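Local coordinates for protein putative nuclease YbcO (Escherichia coli K-12, PDB 3G27) that is probably a nuclease, a small prophage-encoded protein that binds zinc through four cysteines, at residues A50-S55 and A82-I87; V15-V20 and G71-C76; V29-R34 and D59-R64; G19-N24 and S55-E60. All blocks are in the same frame, centred on the assembly; numbering follows the deposited sequence.

Interaction 1 (A50-S55 and A82-I87); sequences ATIACS and ARTQVI. With ZN (zinc ion), chain B.
I52 and T84 carry this contact, in which strand 50-53 of the antiparallel pair lies across helix 70-90; strands 29-32 and 50-53 with helix 55-61 are consistent with a ββα-type nuclease fold. The two short axes pass 7.1 Å apart at 91°, so only a brief piece of each element meets the other. The tight part is polar at its centre: the backbone N of I52 donates to T84 OG1 at 3.2 Å, nearly straight at 166°. T84 OG1 also bonds to the carbonyl of G80, one turn back, so this buried hydroxyl has two partners, one in the strand and one in its own helix. With chi1 at -55°, OG1 sits beside the backbone N and CG2 anti to it, and that methyl lies 3.8 Å from I52 CG1. Toward the next turn the packing thins, since partly exposed I87 offers a single methyl to the strand. The helix flank bearing Q85 and V86 serves the second subunit instead, where Q85 bonds to Q85 of that chain. Beyond the contact the strand runs on to C54, a zinc ligand and the N-cap of the next helix. At the thin end, I52 CD1 and I87 CD1 stand 3.8 Å apart, their side chains crossing at about a right angle.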
loop_
_atom_site.group_PDB
_atom_site.type_symbol
_atom_site.label_atom_id
_atom_site.label_comp_id
_atom_site.label_asym_id
_atom_site.label_seq_id
_atom_site.Cartn_x
_atom_site.Cartn_y
_atom_site.Cartn_z
ATOM N N ALA A 50 1.109 -5.158 -6.277
ATOM C CA ALA A 50 2.511 -5.534 -6.445
ATOM C C ALA A 50 3.369 -4.261 -6.496
ATOM O O ALA A 50 2.852 -3.162 -6.745
ATOM C CB ALA A 50 2.700 -6.364 -7.721
ATOM N N THR A 51 4.659 -4.432 -6.222
ATOM C CA THR A 51 5.652 -3.362 -6.312
ATOM C C THR A 51 6.836 -3.789 -7.171
ATOM O O THR A 51 7.152 -4.964 -7.253
ATOM C CB THR A 51 6.169 -2.948 -4.909
ATOM O OG1 THR A 51 7.044 -1.817 -5.036
ATOM C CG2 THR A 51 6.889 -4.122 -4.185
ATOM N N ILE A 52 7.475 -2.807 -7.819
ATOM C CA ILE A 52 8.770 -2.981 -8.473
ATOM C C ILE A 52 9.738 -3.148 -7.311
ATOM O O ILE A 52 9.745 -2.336 -6.379
ATOM C CB ILE A 52 9.212 -1.714 -9.297
ATOM C CG1 ILE A 52 8.133 -1.257 -10.313
ATOM C CG2 ILE A 52 10.477 -1.974 -10.036
ATOM C CD1 ILE A 52 8.326 0.189 -10.813
ATOM N N ALA A 53 10.538 -4.195 -7.353
ATOM C CA ALA A 53 11.465 -4.471 -6.281
ATOM C C ALA A 53 12.700 -5.077 -6.907
ATOM O O ALA A 53 12.583 -5.901 -7.801
ATOM C CB ALA A 53 10.820 -5.448 -5.273
ATOM N N CYS A 54 13.874 -4.641 -6.450
ATOM C CA CYS A 54 15.152 -5.277 -6.779
ATOM C C CYS A 54 15.206 -6.631 -6.120
ATOM O O CYS A 54 14.414 -6.910 -5.236
ATOM C CB CYS A 54 16.332 -4.459 -6.278
ATOM S SG CYS A 54 16.558 -4.451 -4.448
ATOM N N SER A 55 16.150 -7.467 -6.548
ATOM C CA SER A 55 16.191 -8.852 -6.134
ATOM C C SER A 55 16.277 -9.012 -4.616
ATOM O O SER A 55 15.644 -9.893 -4.034
ATOM C CB SER A 55 17.348 -9.580 -6.829
ATOM O OG SER A 55 18.602 -8.923 -6.661
ATOM N N ALA A 82 2.454 1.595 -3.687
ATOM C CA ALA A 82 1.802 2.880 -3.964
ATOM C C ALA A 82 2.608 3.713 -4.970
ATOM O O ALA A 82 2.066 4.287 -5.901
ATOM C CB ALA A 82 1.586 3.647 -2.667
ATOM N N ARG A 83 3.916 3.758 -4.789
ATOM C CA ARG A 83 4.817 4.398 -5.762
ATOM C C ARG A 83 4.756 3.774 -7.164
ATOM O O ARG A 83 4.667 4.491 -8.157
ATOM C CB ARG A 83 6.232 4.335 -5.249
ATOM C CG ARG A 83 6.445 5.087 -3.957
ATOM C CD ARG A 83 7.928 5.112 -3.596
ATOM N NE ARG A 83 8.102 5.568 -2.225
ATOM C CZ ARG A 83 8.814 4.950 -1.284
ATOM N NH1 ARG A 83 9.476 3.817 -1.524
ATOM N NH2 ARG A 83 8.867 5.488 -0.066
ATOM N N THR A 84 4.784 2.448 -7.227
ATOM C CA THR A 84 4.598 1.690 -8.470
ATOM C C THR A 84 3.295 1.978 -9.194
ATOM O O THR A 84 3.292 2.201 -10.397
ATOM C CB THR A 84 4.648 0.200 -8.177
ATOM O OG1 THR A 84 5.884 -0.088 -7.498
ATOM C CG2 THR A 84 4.532 -0.623 -9.452
ATOM N N GLN A 85 2.185 1.953 -8.471
ATOM C CA GLN A 85 0.883 2.284 -9.051
ATOM C C GLN A 85 0.887 3.719 -9.519
ATOM O O GLN A 85 0.321 4.039 -10.557
ATOM C CB GLN A 85 -0.246 2.043 -8.046
ATOM C CG GLN A 85 -0.433 0.542 -7.664
ATOM C CD GLN A 85 -1.460 0.316 -6.559
ATOM O OE1 GLN A 85 -2.137 1.243 -6.116
ATOM N NE2 GLN A 85 -1.609 -0.926 -6.146
ATOM N N VAL A 86 1.553 4.590 -8.773
ATOM C CA VAL A 86 1.647 5.976 -9.188
ATOM C C VAL A 86 2.460 6.101 -10.485
ATOM O O VAL A 86 2.118 6.896 -11.355
ATOM C CB VAL A 86 2.260 6.875 -8.108
ATOM C CG1 VAL A 86 2.750 8.189 -8.749
ATOM C CG2 VAL A 86 1.257 7.142 -6.989
ATOM N N ILE A 87 3.523 5.316 -10.609
ATOM C CA ILE A 87 4.268 5.228 -11.871
ATOM C C ILE A 87 3.369 4.742 -13.025
ATOM O O ILE A 87 3.390 5.329 -14.114
ATOM C CB ILE A 87 5.464 4.279 -11.751
ATOM C CG1 ILE A 87 6.569 4.906 -10.911
ATOM C CG2 ILE A 87 5.983 3.901 -13.114
ATOM C CD1 ILE A 87 7.652 3.900 -10.521
HETATM ZN ZN ZN B . 15.541 -2.605 -3.438
#

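Interaction 2 (V15-V20 and G71-C76). With CA (calcium ion), chain C.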
loop_
_atom_site.group_PDB
_atom_site.type_symbol
_atom_site.label_atom_id
_atom_site.label_comp_id
_atom_site.label_asym_id
_atom_site.label_seq_id
_atom_site.Cartn_x
_atom_site.Cartn_y
_atom_site.Cartn_z
ATOM N N VAL A 15 10.879 -0.139 -3.386
ATOM C CA VAL A 15 10.791 -0.611 -1.984
ATOM C C VAL A 15 11.918 0.050 -1.191
ATOM O O VAL A 15 11.692 0.658 -0.150
ATOM C CB VAL A 15 10.928 -2.152 -1.864
ATOM C CG1 VAL A 15 10.953 -2.568 -0.409
ATOM C CG2 VAL A 15 9.821 -2.873 -2.590
ATOM N N ARG A 16 13.140 -0.097 -1.691
ATOM C CA ARG A 16 14.308 0.602 -1.154
ATOM C C ARG A 16 14.511 0.475 0.359
ATOM O O ARG A 16 14.679 1.487 1.046
ATOM C CB ARG A 16 14.242 2.086 -1.536
ATOM C CG ARG A 16 13.610 2.341 -2.910
ATOM C CD ARG A 16 14.030 3.690 -3.472
ATOM N NE ARG A 16 13.064 4.245 -4.418
ATOM C CZ ARG A 16 12.188 5.189 -4.103
ATOM N NH1 ARG A 16 11.349 5.653 -5.020
ATOM N NH2 ARG A 16 12.157 5.674 -2.866
ATOM N N ILE A 17 14.525 -0.755 0.876
ATOM C CA ILE A 17 14.847 -0.976 2.278
ATOM C C ILE A 17 16.325 -0.624 2.448
ATOM O O ILE A 17 17.200 -1.174 1.749
ATOM C CB ILE A 17 14.600 -2.427 2.737
ATOM C CG1 ILE A 17 13.125 -2.791 2.587
ATOM C CG2 ILE A 17 15.049 -2.579 4.185
ATOM C CD1 ILE A 17 12.802 -4.254 2.714
ATOM N N PRO A 18 16.628 0.301 3.359
ATOM C CA PRO A 18 18.030 0.645 3.506
ATOM C C PRO A 18 18.916 -0.557 3.792
ATOM O O PRO A 18 18.532 -1.438 4.535
ATOM C CB PRO A 18 18.027 1.608 4.695
ATOM C CG PRO A 18 16.659 2.238 4.649
ATOM C CD PRO A 18 15.762 1.147 4.214
ATOM N N GLY A 19 20.098 -0.579 3.183
ATOM C CA GLY A 19 21.059 -1.648 3.397
ATOM C C GLY A 19 20.729 -2.813 2.502
ATOM O O GLY A 19 21.524 -3.196 1.631
ATOM N N VAL A 20 19.531 -3.342 2.703
ATOM C CA VAL A 20 19.024 -4.468 1.934
ATOM C C VAL A 20 18.970 -4.201 0.411
ATOM O O VAL A 20 19.385 -5.041 -0.403
ATOM C CB VAL A 20 17.602 -4.923 2.493
ATOM C CG1 VAL A 20 16.990 -5.948 1.590
ATOM C CG2 VAL A 20 17.694 -5.415 3.929
ATOM N N GLY A 71 7.495 -5.746 10.233
ATOM C CA GLY A 71 6.623 -4.574 10.115
ATOM C C GLY A 71 7.224 -3.496 9.229
ATOM O O GLY A 71 6.560 -2.937 8.370
ATOM N N TYR A 72 8.503 -3.244 9.411
ATOM C CA TYR A 72 9.214 -2.283 8.565
ATOM C C TYR A 72 9.313 -2.742 7.101
ATOM O O TYR A 72 9.039 -1.989 6.174
ATOM C CB TYR A 72 10.587 -2.022 9.160
ATOM C CG TYR A 72 11.384 -0.994 8.417
ATOM C CD1 TYR A 72 10.947 0.312 8.340
ATOM C CD2 TYR A 72 12.577 -1.335 7.803
ATOM C CE1 TYR A 72 11.681 1.257 7.671
ATOM C CE2 TYR A 72 13.336 -0.391 7.129
ATOM C CZ TYR A 72 12.885 0.897 7.060
ATOM O OH TYR A 72 13.623 1.853 6.397
ATOM N N ALA A 73 9.687 -3.984 6.886
ATOM C CA ALA A 73 9.666 -4.553 5.545
ATOM C C ALA A 73 8.305 -4.362 4.891
ATOM O O ALA A 73 8.225 -3.987 3.730
ATOM C CB ALA A 73 9.990 -6.017 5.612
ATOM N N LYS A 74 7.234 -4.619 5.646
ATOM C CA LYS A 74 5.867 -4.524 5.122
ATOM C C LYS A 74 5.550 -3.109 4.764
ATOM O O LYS A 74 5.023 -2.829 3.709
ATOM C CB LYS A 74 4.807 -5.016 6.124
ATOM N N GLU A 75 5.835 -2.214 5.681
ATOM C CA GLU A 75 5.701 -0.811 5.405
ATOM C C GLU A 75 6.395 -0.389 4.097
ATOM O O GLU A 75 5.774 0.223 3.234
ATOM C CB GLU A 75 6.265 -0.059 6.573
ATOM C CG GLU A 75 6.364 1.369 6.329
ATOM C CD GLU A 75 6.466 2.158 7.591
ATOM O OE1 GLU A 75 6.775 1.592 8.685
ATOM O OE2 GLU A 75 6.213 3.366 7.463
ATOM N N CYS A 76 7.664 -0.760 3.933
ATOM C CA CYS A 76 8.400 -0.445 2.699
ATOM C C CYS A 76 7.803 -1.081 1.452
ATOM O O CYS A 76 7.735 -0.458 0.408
ATOM C CB CYS A 76 9.849 -0.889 2.845
ATOM S SG CYS A 76 10.717 0.068 4.127
HETATM CA CA CA C . 22.850 -2.897 -0.346
HETATM O O HOH W 1 21.916 -5.132 -1.216
HETATM O O HOH W 2 23.534 -1.738 -2.298
HETATM O O HOH W 3 21.980 -0.481 0.184
#
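The loop that links two cysteines of the Cys4 zinc site, C13 and C21, rests on the first turns of helix 70-90, with V15, I17 and P18 set against Y72, A73 and C76. No hydrogen bond joins the two segments; the contact is apolar packing. C76 turns its CB toward the loop, and that carbon is touched by two residues: V15 CG1 and I17 CG1 each approach C76 CB to 3.8 Å. I17 touches three residues of the helix. Its chi1 of -62° puts CG1 beside the backbone N and CG2 anti to it, which divides the branches between neighbours: CG1 goes to C76, while CG2 meets Y72 CE2 at 4.0 Å, obliquely to the ring. Farther out, I17 CD1 comes to 4.2 Å from A73 CA. C76 SG, one turn on from Y72 in the same helix, lies 3.7 Å above the plane of the Y72 ring and offset toward the rim. P18 comes to the ring edge near its plane, and P18 CD is only 3.1 Å from Y72 OH, a tight fit at the more exposed end. Past P18 the chain turns through G19 with positive phi, and G19 O binds the calcium ion at 2.4 Å; three waters and the carbonyl of C21 also bind it. The loop between two zinc cysteines, packed by V15 against strand 50-53 and helix 55-61 and by I17 on helix 70-90, is part of a Cys4 zinc site, probably a structural one.

Interaction 3 (V29-R34 and D59-R64); sequences VLAHIR and DEIDRR
D62 OD1 takes a hydrogen from water 4 at 2.7 Å and forms a long salt bridge with R34, whose NE is 3.5 Å from D62 OD1. That oxygen lies at the edge of the R34 guanidinium, near its plane, yet the carboxylate itself is turned 89° against the guanidinium. The same water donates to H32 O at 2.6 Å, bridging H32 and D62. The other carboxylate oxygen faces back into its own segment, where R64 NH1 bonds to the anti lone pair of D62 OD2 at 2.8 Å. R64 also holds D59 side-on, NE and NH2 both going to OD1. D62, paired with both arginines, would be expected to soften the repulsion between R34 NH2 and R64 NH1, 5.6 Å apart. In the ββα-like fold of this putative nuclease, the strand carrying H32, the inferred proton acceptor, lies beside helix 55-61; H32 NE2 is itself bonded to D47. The helix stops in a Schellman motif at R63, and E60 O receives both R63 N and R63 NH2, from opposite faces of its carbonyl plane. Beneath the charges lies a small apolar contact. I61 holds CG1 in the crowded position between backbone N and carbonyl carbon (chi1 70°). Carried on from there, I61 CD1 comes to 3.9 Å from A31 CB and 4.5 Å from I33 CD1.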
loop_
_atom_site.group_PDB
_atom_site.type_symbol
_atom_site.label_atom_id
_atom_site.label_comp_id
_atom_site.label_asym_id
_atom_site.label_seq_id
_atom_site.Cartn_x
_atom_site.Cartn_y
_atom_site.Cartn_z
ATOM N N VAL A 29 11.995 -6.697 -10.423
ATOM C CA VAL A 29 10.842 -7.442 -10.928
ATOM C C VAL A 29 9.549 -6.888 -10.322
ATOM O O VAL A 29 9.584 -6.100 -9.384
ATOM C CB VAL A 29 10.967 -8.954 -10.595
ATOM C CG1 VAL A 29 12.260 -9.550 -11.209
ATOM C CG2 VAL A 29 10.940 -9.168 -9.086
ATOM N N LEU A 30 8.412 -7.329 -10.846
ATOM C CA LEU A 30 7.122 -7.047 -10.224
ATOM C C LEU A 30 6.906 -8.035 -9.062
ATOM O O LEU A 30 6.659 -9.201 -9.287
ATOM C CB LEU A 30 5.989 -7.150 -11.261
ATOM C CG LEU A 30 4.662 -6.582 -10.792
ATOM C CD1 LEU A 30 4.808 -5.104 -10.596
ATOM C CD2 LEU A 30 3.585 -6.873 -11.778
ATOM N N ALA A 31 7.034 -7.552 -7.826
ATOM C CA ALA A 31 6.953 -8.371 -6.643
ATOM C C ALA A 31 5.551 -8.203 -6.042
ATOM O O ALA A 31 5.199 -7.128 -5.575
ATOM C CB ALA A 31 8.013 -7.928 -5.649
ATOM N N HIS A 32 4.765 -9.277 -6.049
ATOM C CA HIS A 32 3.425 -9.253 -5.502
ATOM C C HIS A 32 3.406 -9.069 -3.997
ATOM O O HIS A 32 4.212 -9.653 -3.279
ATOM C CB HIS A 32 2.701 -10.546 -5.852
ATOM C CG HIS A 32 2.356 -10.650 -7.294
ATOM N ND1 HIS A 32 3.218 -11.189 -8.225
ATOM C CD2 HIS A 32 1.255 -10.253 -7.977
ATOM C CE1 HIS A 32 2.658 -11.126 -9.422
ATOM N NE2 HIS A 32 1.468 -10.559 -9.300
ATOM N N ILE A 33 2.469 -8.256 -3.528
ATOM C CA ILE A 33 2.287 -8.030 -2.115
ATOM C C ILE A 33 1.349 -9.124 -1.611
ATOM O O ILE A 33 0.321 -9.392 -2.223
ATOM C CB ILE A 33 1.637 -6.668 -1.869
ATOM C CG1 ILE A 33 2.528 -5.523 -2.382
ATOM C CG2 ILE A 33 1.244 -6.510 -0.389
ATOM C CD1 ILE A 33 3.894 -5.502 -1.888
ATOM N N ARG A 34 1.698 -9.719 -0.479
ATOM C CA ARG A 34 1.000 -10.908 0.054
ATOM C C ARG A 34 -0.050 -10.572 1.140
ATOM O O ARG A 34 0.236 -9.911 2.149
ATOM C CB ARG A 34 2.040 -11.914 0.571
ATOM C CG ARG A 34 3.380 -11.880 -0.263
ATOM C CD ARG A 34 4.174 -13.213 -0.241
ATOM N NE ARG A 34 4.683 -13.523 -1.583
ATOM C CZ ARG A 34 4.231 -14.490 -2.396
ATOM N NH1 ARG A 34 3.252 -15.333 -2.022
ATOM N NH2 ARG A 34 4.794 -14.644 -3.599
ATOM N N ASP A 59 13.358 -10.510 -1.974
ATOM C CA ASP A 59 13.576 -11.616 -1.035
ATOM C C ASP A 59 13.224 -11.226 0.399
ATOM O O ASP A 59 12.651 -12.005 1.127
ATOM C CB ASP A 59 14.994 -12.106 -1.119
ATOM C CG ASP A 59 15.309 -12.790 -2.451
ATOM O OD1 ASP A 59 14.357 -13.183 -3.147
ATOM O OD2 ASP A 59 16.515 -12.964 -2.798
ATOM N N GLU A 60 13.504 -9.993 0.766
ATOM C CA GLU A 60 13.196 -9.470 2.119
ATOM C C GLU A 60 11.724 -9.249 2.348
ATOM O O GLU A 60 11.204 -9.618 3.401
ATOM C CB GLU A 60 13.939 -8.177 2.385
ATOM C CG GLU A 60 13.803 -7.600 3.828
ATOM C CD GLU A 60 14.580 -8.363 4.893
ATOM O OE1 GLU A 60 15.549 -9.091 4.569
ATOM O OE2 GLU A 60 14.213 -8.226 6.076
ATOM N N ILE A 61 11.032 -8.650 1.387
ATOM C CA ILE A 61 9.609 -8.397 1.584
ATOM C C ILE A 61 8.829 -9.718 1.613
ATOM O O ILE A 61 7.810 -9.805 2.283
ATOM C CB ILE A 61 8.994 -7.349 0.578
ATOM C CG1 ILE A 61 8.914 -7.888 -0.866
ATOM C CG2 ILE A 61 9.725 -6.017 0.678
ATOM C CD1 ILE A 61 8.138 -6.949 -1.876
ATOM N N ASP A 62 9.313 -10.739 0.889
ATOM C CA ASP A 62 8.726 -12.084 0.920
ATOM C C ASP A 62 9.132 -12.910 2.155
ATOM O O ASP A 62 8.605 -13.985 2.384
ATOM C CB ASP A 62 9.136 -12.871 -0.335
ATOM C CG ASP A 62 8.375 -12.446 -1.586
ATOM O OD1 ASP A 62 7.577 -11.490 -1.515
ATOM O OD2 ASP A 62 8.585 -13.090 -2.643
ATOM N N ARG A 63 10.057 -12.388 2.947
ATOM C CA ARG A 63 10.606 -13.023 4.174
ATOM C C ARG A 63 11.473 -14.234 3.893
ATOM O O ARG A 63 11.713 -15.039 4.778
ATOM C CB ARG A 63 9.528 -13.336 5.233
ATOM C CG ARG A 63 8.510 -12.211 5.487
ATOM C CD ARG A 63 9.161 -10.828 5.679
ATOM N NE ARG A 63 9.865 -10.744 6.959
ATOM C CZ ARG A 63 10.892 -9.934 7.216
ATOM N NH1 ARG A 63 11.438 -9.933 8.427
ATOM N NH2 ARG A 63 11.384 -9.128 6.275
ATOM N N ARG A 64 11.979 -14.342 2.670
ATOM C CA ARG A 64 13.041 -15.311 2.373
ATOM C C ARG A 64 14.330 -14.898 3.086
ATOM O O ARG A 64 15.156 -15.752 3.471
ATOM C CB ARG A 64 13.245 -15.455 0.869
ATOM C CG ARG A 64 12.170 -16.288 0.213
ATOM C CD ARG A 64 12.512 -16.633 -1.253
ATOM N NE ARG A 64 12.503 -15.438 -2.083
ATOM C CZ ARG A 64 11.404 -14.857 -2.574
ATOM N NH1 ARG A 64 10.197 -15.352 -2.359
ATOM N NH2 ARG A 64 11.511 -13.758 -3.291
HETATM O O HOH W 4 6.438 -10.873 -3.891
#

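Interaction 4 (G19-N24 and S55-E60). With ZN (zinc ion), chain B; CA (calcium ion), chain C.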
loop_
_atom_site.group_PDB
_atom_site.type_symbol
_atom_site.label_atom_id
_atom_site.label_comp_id
_atom_site.label_asym_id
_atom_site.label_seq_id
_atom_site.Cartn_x
_atom_site.Cartn_y
_atom_site.Cartn_z
ATOM N N GLY A 19 20.098 -0.579 3.183
ATOM C CA GLY A 19 21.059 -1.648 3.397
ATOM C C GLY A 19 20.729 -2.813 2.502
ATOM O O GLY A 19 21.524 -3.196 1.631
ATOM N N VAL A 20 19.531 -3.342 2.703
ATOM C CA VAL A 20 19.024 -4.468 1.934
ATOM C C VAL A 20 18.970 -4.201 0.411
ATOM O O VAL A 20 19.385 -5.041 -0.403
ATOM C CB VAL A 20 17.602 -4.923 2.493
ATOM C CG1 VAL A 20 16.990 -5.948 1.590
ATOM C CG2 VAL A 20 17.694 -5.415 3.929
ATOM N N CYS A 21 18.470 -3.039 0.033
ATOM C CA CYS A 21 18.358 -2.683 -1.368
ATOM C C CYS A 21 19.697 -2.818 -2.040
ATOM O O CYS A 21 20.723 -2.401 -1.487
ATOM C CB CYS A 21 17.858 -1.240 -1.542
ATOM S SG CYS A 21 17.091 -0.876 -3.220
ATOM N N ASN A 22 19.698 -3.375 -3.242
ATOM C CA ASN A 22 20.892 -3.344 -4.053
ATOM C C ASN A 22 20.949 -2.133 -5.013
ATOM O O ASN A 22 21.975 -1.838 -5.573
ATOM C CB ASN A 22 21.147 -4.689 -4.771
ATOM C CG ASN A 22 20.093 -5.051 -5.804
ATOM O OD1 ASN A 22 19.564 -4.205 -6.521
ATOM N ND2 ASN A 22 19.807 -6.329 -5.898
ATOM N N GLY A 23 19.833 -1.445 -5.205
ATOM C CA GLY A 23 19.782 -0.277 -6.072
ATOM C C GLY A 23 20.050 -0.520 -7.550
ATOM O O GLY A 23 20.351 0.431 -8.291
ATOM N N ASN A 24 19.952 -1.769 -7.986
ATOM C CA ASN A 24 20.331 -2.141 -9.331
ATOM C C ASN A 24 19.073 -2.497 -10.122
ATOM O O ASN A 24 18.526 -3.589 -9.991
ATOM C CB ASN A 24 21.334 -3.282 -9.306
ATOM C CG ASN A 24 21.882 -3.603 -10.659
ATOM O OD1 ASN A 24 21.533 -2.979 -11.679
ATOM N ND2 ASN A 24 22.743 -4.594 -10.698
ATOM N N SER A 55 16.150 -7.467 -6.548
ATOM C CA SER A 55 16.191 -8.852 -6.134
ATOM C C SER A 55 16.277 -9.012 -4.616
ATOM O O SER A 55 15.644 -9.893 -4.034
ATOM C CB SER A 55 17.348 -9.580 -6.829
ATOM O OG SER A 55 18.602 -8.923 -6.661
ATOM N N ALA A 56 17.039 -8.125 -3.992
ATOM C CA ALA A 56 17.264 -8.130 -2.548
ATOM C C ALA A 56 16.029 -7.737 -1.772
ATOM O O ALA A 56 15.642 -8.369 -0.802
ATOM C CB ALA A 56 18.399 -7.176 -2.220
ATOM N N CYS A 57 15.417 -6.649 -2.191
ATOM C CA CYS A 57 14.197 -6.186 -1.521
ATOM C C CYS A 57 13.068 -7.185 -1.712
ATOM O O CYS A 57 12.293 -7.430 -0.817
ATOM C CB CYS A 57 13.800 -4.803 -2.048
ATOM S SG CYS A 57 14.774 -3.473 -1.354
ATOM N N HIS A 58 13.002 -7.807 -2.885
ATOM C CA HIS A 58 12.008 -8.820 -3.133
ATOM C C HIS A 58 12.152 -9.973 -2.134
ATOM O O HIS A 58 11.189 -10.374 -1.511
ATOM C CB HIS A 58 12.198 -9.311 -4.554
ATOM C CG HIS A 58 11.158 -10.259 -5.021
ATOM N ND1 HIS A 58 11.355 -11.080 -6.109
ATOM C CD2 HIS A 58 9.900 -10.502 -4.576
ATOM C CE1 HIS A 58 10.252 -11.789 -6.312
ATOM N NE2 HIS A 58 9.361 -11.460 -5.395
ATOM N N ASP A 59 13.358 -10.510 -1.974
ATOM C CA ASP A 59 13.576 -11.616 -1.035
ATOM C C ASP A 59 13.224 -11.226 0.399
ATOM O O ASP A 59 12.651 -12.005 1.127
ATOM C CB ASP A 59 14.994 -12.106 -1.119
ATOM C CG ASP A 59 15.309 -12.790 -2.451
ATOM O OD1 ASP A 59 14.357 -13.183 -3.147
ATOM O OD2 ASP A 59 16.515 -12.964 -2.798
ATOM N N GLU A 60 13.504 -9.993 0.766
ATOM C CA GLU A 60 13.196 -9.470 2.119
ATOM C C GLU A 60 11.724 -9.249 2.348
ATOM O O GLU A 60 11.204 -9.618 3.401
ATOM C CB GLU A 60 13.939 -8.177 2.385
ATOM C CG GLU A 60 13.803 -7.600 3.828
ATOM C CD GLU A 60 14.580 -8.363 4.893
ATOM O OE1 GLU A 60 15.549 -9.091 4.569
ATOM O OE2 GLU A 60 14.213 -8.226 6.076
HETATM ZN ZN ZN B . 15.541 -2.605 -3.438
HETATM CA CA CA C . 22.850 -2.897 -0.346
HETATM O O HOH W 1 21.916 -5.132 -1.216
HETATM O O HOH W 2 23.534 -1.738 -2.298
HETATM O O HOH W 3 21.980 -0.481 0.184
#
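The flat carboxamide of N22 sets its two polar ends to different tasks: ND2 lies 3.0 Å from S55 OG across the contact, while OD1 accepts from N24 N at 2.9 Å, the donor tilted 20° from the carbonyl plane. The latter bond makes an Asx turn just after C21, a ligand of the Cys4 zinc site. Helix 55-61 starts inside the CxxC pair of that site, so the loop and the first helical turn are joined through the metal: C21 SG binds zinc at 2.3 Å and C57 SG at 2.4 Å, with C13 and C54 completing the four. C21 reaches the ion with SG anti to its backbone N (chi1 -159°), and the N of G23 gives that sulfur a weak hydrogen bond. C21 O binds calcium at 2.5 Å, so one residue serves both metals. V20 O receives a hydrogen from water 1, itself a calcium ligand, and is pressed against A56 CB at 3.0 Å, a tight approach. Further along the helix the V20 side chain crosses that of E60 at about a right angle, V20 CG1 lying 3.7 Å from A56 O and 3.9 Å from E60 CB.

Overall arrangement
The four contacts sit close together, their centres 9 to 13 Å apart. Along the chain the loop 15-24 comes first, serving interactions 2 and 4, then strand 29-32, strand 50-53, helix 55-61 and finally helix 70-90. Interactions 1 and 3 meet through the antiparallel pair of strands, interactions 3 and 4 share helix 55-61, and interactions 1 and 2 use different parts of helix 70-90, which also faces the second subunit. Zinc joins interactions 1 and 4, calcium interactions 2 and 4. The result is a compact ββα-like unit, with a Cys4 zinc at the start of helix 55-61, backed by a long helix and with the inferred catalytic H32 at one strand end.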